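Uncharacterized protein (Leptotrichia buccalis, PDB 3T8K) is of unknown function but has an ankyrin-repeat fold of stacked helical hairpins and may bind other proteins. Local coordinates at residues A[92-97]-A[136-141]; A[122-127]-A[158-163]; A[24-29]-A[34-39]; A[108-113]-A[147-152]. One frame throughout, in Å; residues are numbered along the deposited sequence.

Interaction 1 (A[92-97]-A[136-141]); sequences GTTELC and YKLIFS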
loop_
_atom_site.group_PDB
_atom_site.type_symbol
_atom_site.label_atom_id
_atom_site.label_comp_id
_atom_site.label_asym_id
_atom_site.label_seq_id
_atom_site.Cartn_x
_atom_site.Cartn_y
_atom_site.Cartn_z
ATOM N N GLY A 92 -1.501 -17.866 2.172
ATOM C CA GLY A 92 -0.495 -17.338 3.078
ATOM C C GLY A 92 -1.040 -16.313 4.054
ATOM O O GLY A 92 -0.741 -16.343 5.246
ATOM N N THR A 93 -1.856 -15.402 3.542
ATOM C CA THR A 93 -2.467 -14.369 4.360
ATOM C C THR A 93 -3.381 -14.987 5.416
ATOM O O THR A 93 -3.421 -14.532 6.555
ATOM C CB THR A 93 -3.236 -13.385 3.466
ATOM O OG1 THR A 93 -2.297 -12.694 2.634
ATOM C CG2 THR A 93 -4.043 -12.378 4.291
ATOM N N THR A 94 -4.118 -16.023 5.033
ATOM C CA THR A 94 -4.999 -16.701 5.968
ATOM C C THR A 94 -4.198 -17.338 7.095
ATOM O O THR A 94 -4.517 -17.162 8.269
ATOM C CB THR A 94 -5.825 -17.773 5.263
ATOM O OG1 THR A 94 -6.600 -17.152 4.230
ATOM C CG2 THR A 94 -6.762 -18.462 6.247
ATOM N N GLU A 95 -3.162 -18.082 6.715
ATOM C CA GLU A 95 -2.257 -18.726 7.664
ATOM C C GLU A 95 -1.665 -17.731 8.662
ATOM O O GLU A 95 -1.644 -17.985 9.871
ATOM C CB GLU A 95 -1.136 -19.442 6.908
ATOM C CG GLU A 95 -1.075 -20.935 7.164
ATOM C CD GLU A 95 -0.787 -21.261 8.614
ATOM O OE1 GLU A 95 0.324 -20.940 9.082
ATOM O OE2 GLU A 95 -1.672 -21.832 9.285
ATOM N N LEU A 96 -1.174 -16.602 8.157
ATOM C CA LEU A 96 -0.606 -15.570 9.019
ATOM C C LEU A 96 -1.667 -14.968 9.952
ATOM O O LEU A 96 -1.394 -14.719 11.132
ATOM C CB LEU A 96 0.077 -14.470 8.194
ATOM C CG LEU A 96 1.383 -14.865 7.498
ATOM C CD1 LEU A 96 1.895 -13.740 6.593
ATOM C CD2 LEU A 96 2.430 -15.228 8.527
ATOM N N CYS A 97 -2.868 -14.726 9.431
ATOM C CA CYS A 97 -3.962 -14.257 10.285
ATOM C C CYS A 97 -4.250 -15.259 11.406
ATOM O O CYS A 97 -4.379 -14.879 12.567
ATOM C CB CYS A 97 -5.238 -13.979 9.477
ATOM S SG CYS A 97 -6.666 -13.389 10.472
ATOM N N TYR A 136 -12.583 -15.757 6.402
ATOM C CA TYR A 136 -13.833 -15.221 6.941
ATOM C C TYR A 136 -14.173 -15.874 8.288
ATOM O O TYR A 136 -14.591 -15.204 9.235
ATOM C CB TYR A 136 -14.990 -15.467 5.966
ATOM C CG TYR A 136 -15.043 -14.585 4.733
ATOM C CD1 TYR A 136 -14.342 -13.387 4.655
ATOM C CD2 TYR A 136 -15.831 -14.949 3.645
ATOM C CE1 TYR A 136 -14.416 -12.586 3.520
ATOM C CE2 TYR A 136 -15.909 -14.159 2.515
ATOM C CZ TYR A 136 -15.209 -12.983 2.456
ATOM O OH TYR A 136 -15.296 -12.210 1.323
ATOM N N LYS A 137 -13.994 -17.187 8.364
ATOM C CA LYS A 137 -14.274 -17.931 9.588
ATOM C C LYS A 137 -13.386 -17.487 10.742
ATOM O O LYS A 137 -13.854 -17.358 11.874
ATOM C CB LYS A 137 -14.125 -19.435 9.353
ATOM C CG LYS A 137 -15.241 -20.022 8.492
ATOM C CD LYS A 137 -15.094 -21.532 8.372
ATOM C CE LYS A 137 -16.231 -22.156 7.592
ATOM N NZ LYS A 137 -16.059 -23.633 7.533
ATOM N N LEU A 138 -12.107 -17.263 10.449
ATOM C CA LEU A 138 -11.163 -16.801 11.459
ATOM C C LEU A 138 -11.643 -15.475 12.025
ATOM O O LEU A 138 -11.746 -15.298 13.238
ATOM C CB LEU A 138 -9.763 -16.627 10.855
ATOM C CG LEU A 138 -8.956 -17.892 10.572
ATOM C CD1 LEU A 138 -7.678 -17.551 9.809
ATOM C CD2 LEU A 138 -8.634 -18.617 11.879
ATOM N N ILE A 139 -11.941 -14.539 11.132
ATOM C CA ILE A 139 -12.342 -13.208 11.549
ATOM C C ILE A 139 -13.654 -13.189 12.337
ATOM O O ILE A 139 -13.719 -12.618 13.424
ATOM C CB ILE A 139 -12.414 -12.249 10.348
ATOM C CG1 ILE A 139 -11.023 -12.114 9.710
ATOM C CG2 ILE A 139 -12.938 -10.893 10.782
ATOM C CD1 ILE A 139 -11.010 -11.272 8.448
ATOM N N PHE A 140 -14.695 -13.828 11.809
ATOM C CA PHE A 140 -16.004 -13.763 12.450
ATOM C C PHE A 140 -16.141 -14.636 13.697
ATOM O O PHE A 140 -17.160 -14.562 14.381
ATOM C CB PHE A 140 -17.124 -14.045 11.438
ATOM C CG PHE A 140 -17.225 -13.000 10.359
ATOM C CD1 PHE A 140 -17.583 -11.696 10.675
ATOM C CD2 PHE A 140 -16.930 -13.308 9.042
ATOM C CE1 PHE A 140 -17.665 -10.726 9.695
ATOM C CE2 PHE A 140 -17.008 -12.340 8.056
ATOM C CZ PHE A 140 -17.380 -11.048 8.384
ATOM N N SER A 141 -15.112 -15.433 13.997
ATOM C CA SER A 141 -15.062 -16.218 15.230
ATOM C C SER A 141 -14.569 -15.384 16.416
ATOM O O SER A 141 -14.570 -15.844 17.560
ATOM C CB SER A 141 -14.135 -17.426 15.059
ATOM O OG SER A 141 -14.677 -18.357 14.139
#
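Leu-138 lays its CD1 methyl over the backbone O and CG2 of Thr-94, on the helix carrying 92-97, and this single methyl does all the touching. With CG beside its own backbone N (chi1 -75°), the leucine sends it into the groove between Thr-94 and Cys-97, two residues about one helical turn apart. CD1 lies 3.5 Å from the backbone O of Thr-94 and 3.8 Å from CG2 of the same residue, while Cys-97 SG closes the groove at 4.3 Å from Leu-138 CD1. The threonine thus presents its methyl to the neighbouring helix; its hydroxyl, OG1, is hydrogen-bonded to the O of Ile-90 one turn back. The nearest CA atoms, of Cys-97 and Leu-138, are 7.7 Å apart, and the joint is a light one, made by one methyl against a carbonyl O, a methyl and a sulfur. On the helix of 92-97, Leu-96 packs on helix 51-63 and Cys-97 on Phe-79 and Phe-83 of helix 79-85, while helix 129-140 turns Tyr-136 and Phe-140 against helix 167-180. The arrangement is a side-by-side stacking of helices, as in the alpha-hairpin (ankyrin) repeat fold.

Interaction 2 (A[122-127]-A[158-163]); sequences IFNYFV and LEFVKR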
loop_
_atom_site.group_PDB
_atom_site.type_symbol
_atom_site.label_atom_id
_atom_site.label_comp_id
_atom_site.label_asym_id
_atom_site.label_seq_id
_atom_site.Cartn_x
_atom_site.Cartn_y
_atom_site.Cartn_z
ATOM N N ILE A 122 -9.863 -6.719 2.664
ATOM C CA ILE A 122 -10.081 -8.076 2.158
ATOM C C ILE A 122 -11.306 -8.119 1.264
ATOM O O ILE A 122 -11.443 -9.000 0.411
ATOM C CB ILE A 122 -10.165 -9.137 3.277
ATOM C CG1 ILE A 122 -11.502 -9.058 4.021
ATOM C CG2 ILE A 122 -8.969 -9.007 4.216
ATOM C CD1 ILE A 122 -11.687 -10.162 5.040
ATOM N N PHE A 123 -12.182 -7.144 1.439
ATOM C CA PHE A 123 -13.406 -7.095 0.646
ATOM C C PHE A 123 -13.124 -6.522 -0.736
ATOM O O PHE A 123 -14.003 -6.485 -1.598
ATOM C CB PHE A 123 -14.492 -6.326 1.393
ATOM C CG PHE A 123 -14.739 -6.851 2.775
ATOM C CD1 PHE A 123 -15.193 -8.151 2.964
ATOM C CD2 PHE A 123 -14.485 -6.067 3.888
ATOM C CE1 PHE A 123 -15.397 -8.647 4.239
ATOM C CE2 PHE A 123 -14.679 -6.560 5.167
ATOM C CZ PHE A 123 -15.147 -7.847 5.342
ATOM N N ASN A 124 -11.878 -6.103 -0.947
ATOM C CA ASN A 124 -11.429 -5.629 -2.252
ATOM C C ASN A 124 -10.709 -6.710 -3.036
ATOM O O ASN A 124 -10.369 -6.522 -4.204
ATOM C CB ASN A 124 -10.484 -4.441 -2.092
ATOM C CG ASN A 124 -11.208 -3.171 -1.751
ATOM O OD1 ASN A 124 -12.287 -2.902 -2.277
ATOM N ND2 ASN A 124 -10.623 -2.379 -0.865
ATOM N N TYR A 125 -10.447 -7.833 -2.381
ATOM C CA TYR A 125 -9.652 -8.886 -2.992
ATOM C C TYR A 125 -10.312 -9.422 -4.254
ATOM O O TYR A 125 -11.517 -9.684 -4.284
ATOM C CB TYR A 125 -9.426 -10.038 -2.013
ATOM C CG TYR A 125 -8.424 -9.755 -0.906
ATOM C CD1 TYR A 125 -7.737 -8.543 -0.828
ATOM C CD2 TYR A 125 -8.168 -10.712 0.063
ATOM C CE1 TYR A 125 -6.814 -8.300 0.205
ATOM C CE2 TYR A 125 -7.270 -10.481 1.085
ATOM C CZ TYR A 125 -6.591 -9.280 1.151
ATOM O OH TYR A 125 -5.697 -9.085 2.177
ATOM N N PHE A 126 -9.506 -9.578 -5.296
ATOM C CA PHE A 126 -9.962 -10.226 -6.509
ATOM C C PHE A 126 -9.691 -11.718 -6.408
ATOM O O PHE A 126 -8.833 -12.254 -7.104
ATOM C CB PHE A 126 -9.266 -9.647 -7.742
ATOM C CG PHE A 126 -9.822 -10.162 -9.041
ATOM C CD1 PHE A 126 -11.002 -9.650 -9.553
ATOM C CD2 PHE A 126 -9.172 -11.166 -9.746
ATOM C CE1 PHE A 126 -11.526 -10.123 -10.742
ATOM C CE2 PHE A 126 -9.689 -11.645 -10.939
ATOM C CZ PHE A 126 -10.870 -11.119 -11.438
ATOM N N VAL A 127 -10.406 -12.383 -5.510
ATOM C CA VAL A 127 -10.368 -13.837 -5.438
ATOM C C VAL A 127 -11.765 -14.348 -5.125
ATOM O O VAL A 127 -12.541 -13.682 -4.432
ATOM C CB VAL A 127 -9.393 -14.345 -4.366
ATOM C CG1 VAL A 127 -8.009 -13.764 -4.586
ATOM C CG2 VAL A 127 -9.902 -13.996 -2.994
ATOM N N LEU A 158 -20.395 -2.676 7.601
ATOM C CA LEU A 158 -21.522 -3.364 6.986
ATOM C C LEU A 158 -21.939 -2.630 5.709
ATOM O O LEU A 158 -22.109 -3.240 4.654
ATOM C CB LEU A 158 -22.703 -3.472 7.960
ATOM C CG LEU A 158 -23.968 -4.125 7.380
ATOM C CD1 LEU A 158 -23.738 -5.596 7.057
ATOM C CD2 LEU A 158 -25.166 -3.970 8.311
ATOM N N GLU A 159 -22.085 -1.314 5.810
ATOM C CA GLU A 159 -22.486 -0.510 4.662
ATOM C C GLU A 159 -21.548 -0.689 3.461
ATOM O O GLU A 159 -22.007 -0.747 2.317
ATOM C CB GLU A 159 -22.635 0.961 5.073
ATOM C CG GLU A 159 -23.888 1.206 5.925
ATOM C CD GLU A 159 -23.826 2.470 6.786
ATOM O OE1 GLU A 159 -24.806 2.715 7.527
ATOM O OE2 GLU A 159 -22.814 3.211 6.732
ATOM N N PHE A 160 -20.246 -0.796 3.729
ATOM C CA PHE A 160 -19.236 -1.000 2.687
ATOM C C PHE A 160 -19.387 -2.348 1.996
ATOM O O PHE A 160 -19.334 -2.446 0.771
ATOM C CB PHE A 160 -17.819 -0.892 3.284
ATOM C CG PHE A 160 -16.705 -1.149 2.294
ATOM C CD1 PHE A 160 -16.457 -0.268 1.250
ATOM C CD2 PHE A 160 -15.873 -2.257 2.438
ATOM C CE1 PHE A 160 -15.418 -0.500 0.348
ATOM C CE2 PHE A 160 -14.838 -2.497 1.549
ATOM C CZ PHE A 160 -14.597 -1.619 0.501
ATOM N N VAL A 161 -19.546 -3.397 2.793
ATOM C CA VAL A 161 -19.640 -4.740 2.247
ATOM C C VAL A 161 -20.914 -4.894 1.416
ATOM O O VAL A 161 -20.915 -5.570 0.386
ATOM C CB VAL A 161 -19.563 -5.801 3.368
ATOM C CG1 VAL A 161 -19.830 -7.193 2.816
ATOM C CG2 VAL A 161 -18.188 -5.735 4.048
ATOM N N LYS A 162 -21.988 -4.243 1.853
ATOM C CA LYS A 162 -23.242 -4.242 1.091
ATOM C C LYS A 162 -23.044 -3.800 -0.365
ATOM O O LYS A 162 -23.758 -4.249 -1.261
ATOM C CB LYS A 162 -24.286 -3.353 1.776
ATOM C CG LYS A 162 -25.182 -4.080 2.766
ATOM C CD LYS A 162 -26.064 -3.113 3.549
ATOM C CE LYS A 162 -25.258 -2.368 4.605
ATOM N NZ LYS A 162 -26.096 -1.477 5.459
ATOM N N ARG A 163 -22.069 -2.927 -0.600
ATOM C CA ARG A 163 -21.869 -2.349 -1.928
ATOM C C ARG A 163 -20.701 -2.975 -2.704
ATOM O O ARG A 163 -20.359 -2.526 -3.791
ATOM C CB ARG A 163 -21.720 -0.828 -1.832
ATOM C CG ARG A 163 -23.046 -0.068 -1.957
ATOM C CD ARG A 163 -23.037 1.215 -1.136
ATOM N NE ARG A 163 -21.719 1.846 -1.120
ATOM C CZ ARG A 163 -21.414 2.931 -0.415
ATOM N NH1 ARG A 163 -22.337 3.519 0.338
ATOM N NH2 ARG A 163 -20.183 3.430 -0.466
#
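A methyl group sits almost exactly on the axis of an aromatic ring: CG2 of Val-161 lies 3.6 Å from the centroid of the Phe-123 ring and only 7° off its normal, a CH-pi contact of nearly ideal placement. The opposite face of that ring is taken by Ile-122 CG1 from the preceding residue, so the phenyl is clamped between two aliphatic groups. In Val-161 a chi1 of 173° puts CG1 anti to the backbone N and CG2 beside it, where CG2 faces the ring. Here a short 3-10 turn in the long connection after helix 90-102 takes part in the packing against the short helix 157-162, a joint within the ankyrin-like stack. The residue just before Val-161, Phe-160, brings CE2 to 3.8 Å from Phe-123 CB. Its CZ meets Asn-124 OD1 at the ring edge, also at 3.8 Å, with the amide plane turned 83° from the ring. The other end of this amide, ND2, is hydrogen-bonded to Asn-121 OD1, while Lys-120 makes a cation-pi contact with Phe-160. Both Asn-124 and Phe-160 also pack on Cys-164 of the second subunit, a residue known to form an interchain disulfide.

Interaction 3 (A[24-29]-A[34-39]); sequences ELFEKG and ESVLKS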
loop_
_atom_site.group_PDB
_atom_site.type_symbol
_atom_site.label_atom_id
_atom_site.label_comp_id
_atom_site.label_asym_id
_atom_site.label_seq_id
_atom_site.Cartn_x
_atom_site.Cartn_y
_atom_site.Cartn_z
ATOM N N GLU A 24 20.581 -13.016 5.566
ATOM C CA GLU A 24 21.930 -12.466 5.566
ATOM C C GLU A 24 22.023 -11.322 6.571
ATOM O O GLU A 24 22.963 -11.268 7.356
ATOM C CB GLU A 24 22.333 -11.949 4.188
ATOM C CG GLU A 24 22.562 -13.012 3.133
ATOM C CD GLU A 24 23.548 -12.545 2.070
ATOM O OE1 GLU A 24 24.673 -12.139 2.445
ATOM O OE2 GLU A 24 23.192 -12.573 0.867
ATOM N N LEU A 25 21.042 -10.415 6.549
ATOM C CA LEU A 25 21.076 -9.256 7.440
ATOM C C LEU A 25 20.862 -9.648 8.893
ATOM O O LEU A 25 21.510 -9.106 9.788
ATOM C CB LEU A 25 20.028 -8.203 7.043
ATOM C CG LEU A 25 20.554 -6.970 6.296
ATOM C CD1 LEU A 25 21.497 -6.110 7.179
ATOM C CD2 LEU A 25 21.232 -7.405 4.994
ATOM N N PHE A 26 19.921 -10.555 9.126
ATOM C CA PHE A 26 19.601 -10.969 10.487
ATOM C C PHE A 26 20.830 -11.570 11.153
ATOM O O PHE A 26 21.118 -11.311 12.328
ATOM C CB PHE A 26 18.464 -11.991 10.462
ATOM C CG PHE A 26 17.971 -12.384 11.826
ATOM C CD1 PHE A 26 17.138 -11.542 12.547
ATOM C CD2 PHE A 26 18.305 -13.616 12.371
ATOM C CE1 PHE A 26 16.664 -11.908 13.799
ATOM C CE2 PHE A 26 17.840 -13.984 13.623
ATOM C CZ PHE A 26 17.016 -13.130 14.336
ATOM N N GLU A 27 21.573 -12.364 10.392
ATOM C CA GLU A 27 22.736 -13.053 10.947
ATOM C C GLU A 27 24.009 -12.215 10.952
ATOM O O GLU A 27 24.782 -12.266 11.920
ATOM C CB GLU A 27 22.979 -14.362 10.196
ATOM C CG GLU A 27 21.820 -15.340 10.277
ATOM C CD GLU A 27 21.988 -16.368 11.384
ATOM O OE1 GLU A 27 22.958 -16.257 12.171
ATOM O OE2 GLU A 27 21.153 -17.298 11.457
ATOM N N LYS A 28 24.250 -11.492 9.861
ATOM C CA LYS A 28 25.537 -10.822 9.657
ATOM C C LYS A 28 25.525 -9.308 9.908
ATOM O O LYS A 28 26.588 -8.698 10.033
ATOM C CB LYS A 28 26.043 -11.080 8.239
ATOM C CG LYS A 28 26.190 -12.562 7.877
ATOM C CD LYS A 28 26.734 -12.707 6.466
ATOM C CE LYS A 28 26.620 -14.139 5.968
ATOM N NZ LYS A 28 27.153 -14.274 4.583
ATOM N N GLY A 29 24.337 -8.714 9.962
ATOM C CA GLY A 29 24.203 -7.278 10.171
ATOM C C GLY A 29 24.694 -6.841 11.544
ATOM O O GLY A 29 24.889 -7.671 12.431
ATOM N N GLU A 34 18.349 -9.730 19.349
ATOM C CA GLU A 34 17.340 -9.572 20.388
ATOM C C GLU A 34 16.609 -8.240 20.281
ATOM O O GLU A 34 15.407 -8.171 20.503
ATOM C CB GLU A 34 17.961 -9.745 21.777
ATOM C CG GLU A 34 18.344 -11.185 22.089
ATOM C CD GLU A 34 17.157 -12.136 22.012
ATOM O OE1 GLU A 34 16.027 -11.715 22.349
ATOM O OE2 GLU A 34 17.350 -13.304 21.605
ATOM N N SER A 35 17.339 -7.185 19.942
ATOM C CA SER A 35 16.718 -5.892 19.716
ATOM C C SER A 35 15.788 -5.955 18.509
ATOM O O SER A 35 14.716 -5.363 18.517
ATOM C CB SER A 35 17.778 -4.816 19.521
ATOM O OG SER A 35 18.601 -4.733 20.672
ATOM N N VAL A 36 16.204 -6.675 17.473
ATOM C CA VAL A 36 15.388 -6.821 16.270
ATOM C C VAL A 36 14.092 -7.556 16.587
ATOM O O VAL A 36 13.004 -7.148 16.155
ATOM C CB VAL A 36 16.181 -7.567 15.174
ATOM C CG1 VAL A 36 15.284 -7.972 14.018
ATOM C CG2 VAL A 36 17.385 -6.713 14.699
ATOM N N LEU A 37 14.201 -8.645 17.336
ATOM C CA LEU A 37 13.031 -9.456 17.652
ATOM C C LEU A 37 12.018 -8.693 18.495
ATOM O O LEU A 37 10.813 -8.880 18.341
ATOM C CB LEU A 37 13.434 -10.749 18.355
ATOM C CG LEU A 37 14.207 -11.719 17.462
ATOM C CD1 LEU A 37 14.796 -12.851 18.278
ATOM C CD2 LEU A 37 13.303 -12.250 16.356
ATOM N N LYS A 38 12.513 -7.824 19.372
ATOM C CA LYS A 38 11.639 -7.019 20.224
ATOM C C LYS A 38 11.069 -5.775 19.530
ATOM O O LYS A 38 10.242 -5.066 20.100
ATOM C CB LYS A 38 12.381 -6.603 21.492
ATOM C CG LYS A 38 12.715 -7.746 22.428
ATOM C CD LYS A 38 13.786 -7.296 23.409
ATOM C CE LYS A 38 13.916 -8.225 24.605
ATOM N NZ LYS A 38 14.977 -7.733 25.536
ATOM N N SER A 39 11.512 -5.508 18.307
ATOM C CA SER A 39 11.032 -4.343 17.573
ATOM C C SER A 39 9.726 -4.678 16.873
ATOM O O SER A 39 9.240 -5.806 16.945
ATOM C CB SER A 39 12.058 -3.899 16.530
ATOM O OG SER A 39 12.148 -4.850 15.477
#
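With chi1 at -175°, Phe-26 holds its CG anti to the backbone N, which swings the ring across from the helix of 24-29 to reach the following short helix. Val-36 answers with CG1, likewise anti to its own N (chi1 169°), and that methyl comes up to the rim of the ring, near its plane, at 4.2 Å from Phe-26 CE1. The same ring carbon is met from an oblique direction by Leu-37, whose CD2 is also 4.2 Å from Phe-26 CE1. One corner of a phenyl group thus fits between branches of two successive residues, while the backbones remain apart, the nearest CA atoms, those of Phe-26 and Val-36, being 8.3 Å from each other. The turn after Val-36 is held from within: its carbonyl O accepts from both N and OG of Ser-39, the hydroxyl bond being 2.5 Å from Ser-39 OG to Val-36 O. Beyond the pair, Phe-60 of helix 51-63 meets the Phe-26 ring edge-to-face, and Val-10 packs on Val-36, so the contact belongs to a wider apolar cluster near the N-terminal end of the ankyrin-like array. Across the two segments the touching groups are wholly hydrocarbon, with no directional bond between them, which implies that shape and burial, rather than polar pairing, keep these neighbouring helices together.

Interaction 4 (A[108-113]-A[147-152]); sequences TALYKP and LLIKDK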
loop_
_atom_site.group_PDB
_atom_site.type_symbol
_atom_site.label_atom_id
_atom_site.label_comp_id
_atom_site.label_asym_id
_atom_site.label_seq_id
_atom_site.Cartn_x
_atom_site.Cartn_y
_atom_site.Cartn_z
ATOM N N THR A 108 -9.817 -6.696 16.638
ATOM C CA THR A 108 -11.021 -5.872 16.857
ATOM C C THR A 108 -10.727 -4.375 16.829
ATOM O O THR A 108 -11.614 -3.561 16.596
ATOM C CB THR A 108 -11.725 -6.207 18.194
ATOM O OG1 THR A 108 -10.909 -5.779 19.293
ATOM C CG2 THR A 108 -11.981 -7.692 18.309
ATOM N N ALA A 109 -9.477 -4.009 17.083
ATOM C CA ALA A 109 -9.092 -2.601 17.062
ATOM C C ALA A 109 -9.219 -2.007 15.668
ATOM O O ALA A 109 -8.873 -2.647 14.676
ATOM C CB ALA A 109 -7.660 -2.445 17.576
ATOM N N LEU A 110 -9.715 -0.774 15.598
ATOM C CA LEU A 110 -9.843 -0.066 14.339
ATOM C C LEU A 110 -8.502 0.402 13.827
ATOM O O LEU A 110 -7.516 0.421 14.565
ATOM C CB LEU A 110 -10.757 1.147 14.506
ATOM C CG LEU A 110 -12.179 0.775 14.912
ATOM C CD1 LEU A 110 -13.092 1.993 14.855
ATOM C CD2 LEU A 110 -12.681 -0.331 14.012
ATOM N N TYR A 111 -8.458 0.750 12.548
ATOM C CA TYR A 111 -7.314 1.473 12.016
ATOM C C TYR A 111 -7.724 2.913 12.248
ATOM O O TYR A 111 -8.620 3.422 11.577
ATOM C CB TYR A 111 -7.117 1.181 10.523
ATOM C CG TYR A 111 -6.075 2.064 9.860
ATOM C CD1 TYR A 111 -4.732 1.961 10.208
ATOM C CD2 TYR A 111 -6.430 2.988 8.884
ATOM C CE1 TYR A 111 -3.776 2.756 9.610
ATOM C CE2 TYR A 111 -5.468 3.804 8.282
ATOM C CZ TYR A 111 -4.148 3.679 8.653
ATOM O OH TYR A 111 -3.174 4.468 8.069
ATOM N N LYS A 112 -7.109 3.560 13.232
ATOM C CA LYS A 112 -7.589 4.867 13.696
ATOM C C LYS A 112 -7.640 6.004 12.657
ATOM O O LYS A 112 -8.642 6.706 12.568
ATOM C CB LYS A 112 -6.834 5.310 14.958
ATOM C CG LYS A 112 -7.256 4.528 16.193
ATOM C CD LYS A 112 -6.290 4.720 17.351
ATOM C CE LYS A 112 -6.517 3.654 18.421
ATOM N NZ LYS A 112 -5.352 3.526 19.347
ATOM N N PRO A 113 -6.573 6.183 11.866
ATOM C CA PRO A 113 -6.558 7.340 10.962
ATOM C C PRO A 113 -7.808 7.469 10.088
ATOM O O PRO A 113 -8.208 8.588 9.763
ATOM C CB PRO A 113 -5.306 7.092 10.112
ATOM C CG PRO A 113 -4.392 6.369 11.041
ATOM C CD PRO A 113 -5.300 5.439 11.819
ATOM N N LEU A 147 -18.500 -3.673 13.558
ATOM C CA LEU A 147 -19.089 -3.684 12.221
ATOM C C LEU A 147 -20.085 -2.552 11.943
ATOM O O LEU A 147 -20.444 -2.327 10.789
ATOM C CB LEU A 147 -19.765 -5.036 11.944
ATOM C CG LEU A 147 -18.960 -6.331 12.119
ATOM C CD1 LEU A 147 -19.803 -7.522 11.664
ATOM C CD2 LEU A 147 -17.645 -6.289 11.352
ATOM N N LEU A 148 -20.521 -1.847 12.986
ATOM C CA LEU A 148 -21.562 -0.826 12.856
ATOM C C LEU A 148 -21.085 0.530 13.343
ATOM O O LEU A 148 -21.877 1.371 13.767
ATOM C CB LEU A 148 -22.813 -1.236 13.638
ATOM C CG LEU A 148 -23.464 -2.499 13.092
ATOM C CD1 LEU A 148 -24.616 -2.944 13.995
ATOM C CD2 LEU A 148 -23.932 -2.265 11.668
ATOM N N ILE A 149 -19.778 0.730 13.286
ATOM C CA ILE A 149 -19.178 1.985 13.681
ATOM C C ILE A 149 -18.847 2.784 12.429
ATOM O O ILE A 149 -18.196 2.276 11.519
ATOM C CB ILE A 149 -17.881 1.737 14.478
ATOM C CG1 ILE A 149 -18.142 0.772 15.638
ATOM C CG2 ILE A 149 -17.298 3.051 14.977
ATOM C CD1 ILE A 149 -18.709 1.430 16.867
ATOM N N LYS A 150 -19.301 4.033 12.391
ATOM C CA LYS A 150 -19.058 4.923 11.262
ATOM C C LYS A 150 -17.584 5.251 11.115
ATOM O O LYS A 150 -16.922 5.616 12.091
ATOM C CB LYS A 150 -19.823 6.235 11.452
ATOM C CG LYS A 150 -21.322 6.084 11.669
ATOM C CD LYS A 150 -22.048 5.837 10.366
ATOM C CE LYS A 150 -23.457 6.422 10.401
ATOM N NZ LYS A 150 -24.326 5.755 11.413
ATOM N N ASP A 151 -17.065 5.152 9.894
ATOM C CA ASP A 151 -15.676 5.535 9.653
ATOM C C ASP A 151 -15.570 7.054 9.599
ATOM O O ASP A 151 -16.549 7.762 9.880
ATOM C CB ASP A 151 -15.097 4.870 8.387
ATOM C CG ASP A 151 -15.723 5.384 7.087
ATOM O OD1 ASP A 151 -16.440 6.411 7.098
ATOM O OD2 ASP A 151 -15.471 4.756 6.035
ATOM N N LYS A 152 -14.387 7.543 9.250
ATOM C CA LYS A 152 -14.108 8.970 9.197
ATOM C C LYS A 152 -15.077 9.719 8.276
ATOM O O LYS A 152 -15.186 10.948 8.357
ATOM C CB LYS A 152 -12.661 9.189 8.748
ATOM C CG LYS A 152 -12.198 10.637 8.700
ATOM C CD LYS A 152 -10.796 10.716 8.121
ATOM C CE LYS A 152 -10.348 12.155 7.889
ATOM N NZ LYS A 152 -9.037 12.213 7.178
#
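Leu-110, Pro-113 and Lys-152 lose the most surface in this contact, in which the two loops meet at two separate points. At the first, Leu-110 CD1 touches Ile-149 CG2, 4.3 Å away; this is a light apolar touch between a leucine branch and the shorter branch of a surface isoleucine. At the second, the aliphatic part of Lys-152 runs past the backbone of Pro-113. The lysine leaves its backbone with CG anti to N (chi1 -177°) and stays extended from there on, which lays CD 3.7 Å from the carbonyl O of Pro-113. It is the methylene chain, and not the ammonium group, that makes this approach. The proline ring itself is turned elsewhere: its CD lies over the centre of one face of Tyr-111, 3.6 Å above the plane, and that tyrosine stacks in turn on Phe-80. Between the two points the loops run nearly the same way, 12° apart from 110-113 to 149-152, and their closest CA atoms, of Pro-113 and Lys-152, are 7.9 Å apart. Just beyond, Lys-152 is backbone hydrogen-bonded to Tyr-114. Irregular loops running in nearly the same direction, one between helices 90-102 and 129-140 and the other between 129-140 and 157-162, are consistent with the finger-like loops of ankyrin-repeat proteins.

In the fold
From the N terminus, interaction 3 comes first and is the most local, closing the short turn between helices 19-28 and 33-37 before any other contact opens. The remaining three all cross one another, opening in the order 1, 4, 2 and closing in the same order. Each closes a loop of 30 to 38 residues. Interaction 1 joins helices 90-102 and 129-140, interaction 4 the loops that follow them, and interaction 2 a later part of the connection after helix 90-102 to helix 157-162. Interactions 1 and 2 touch through Ile-139 and Ile-122, and interactions 2 and 4 through Leu-158 and Leu-147. Interaction 3 lies about 37 Å, centre to centre, from interaction 2, on the opposite side of the chain's centre.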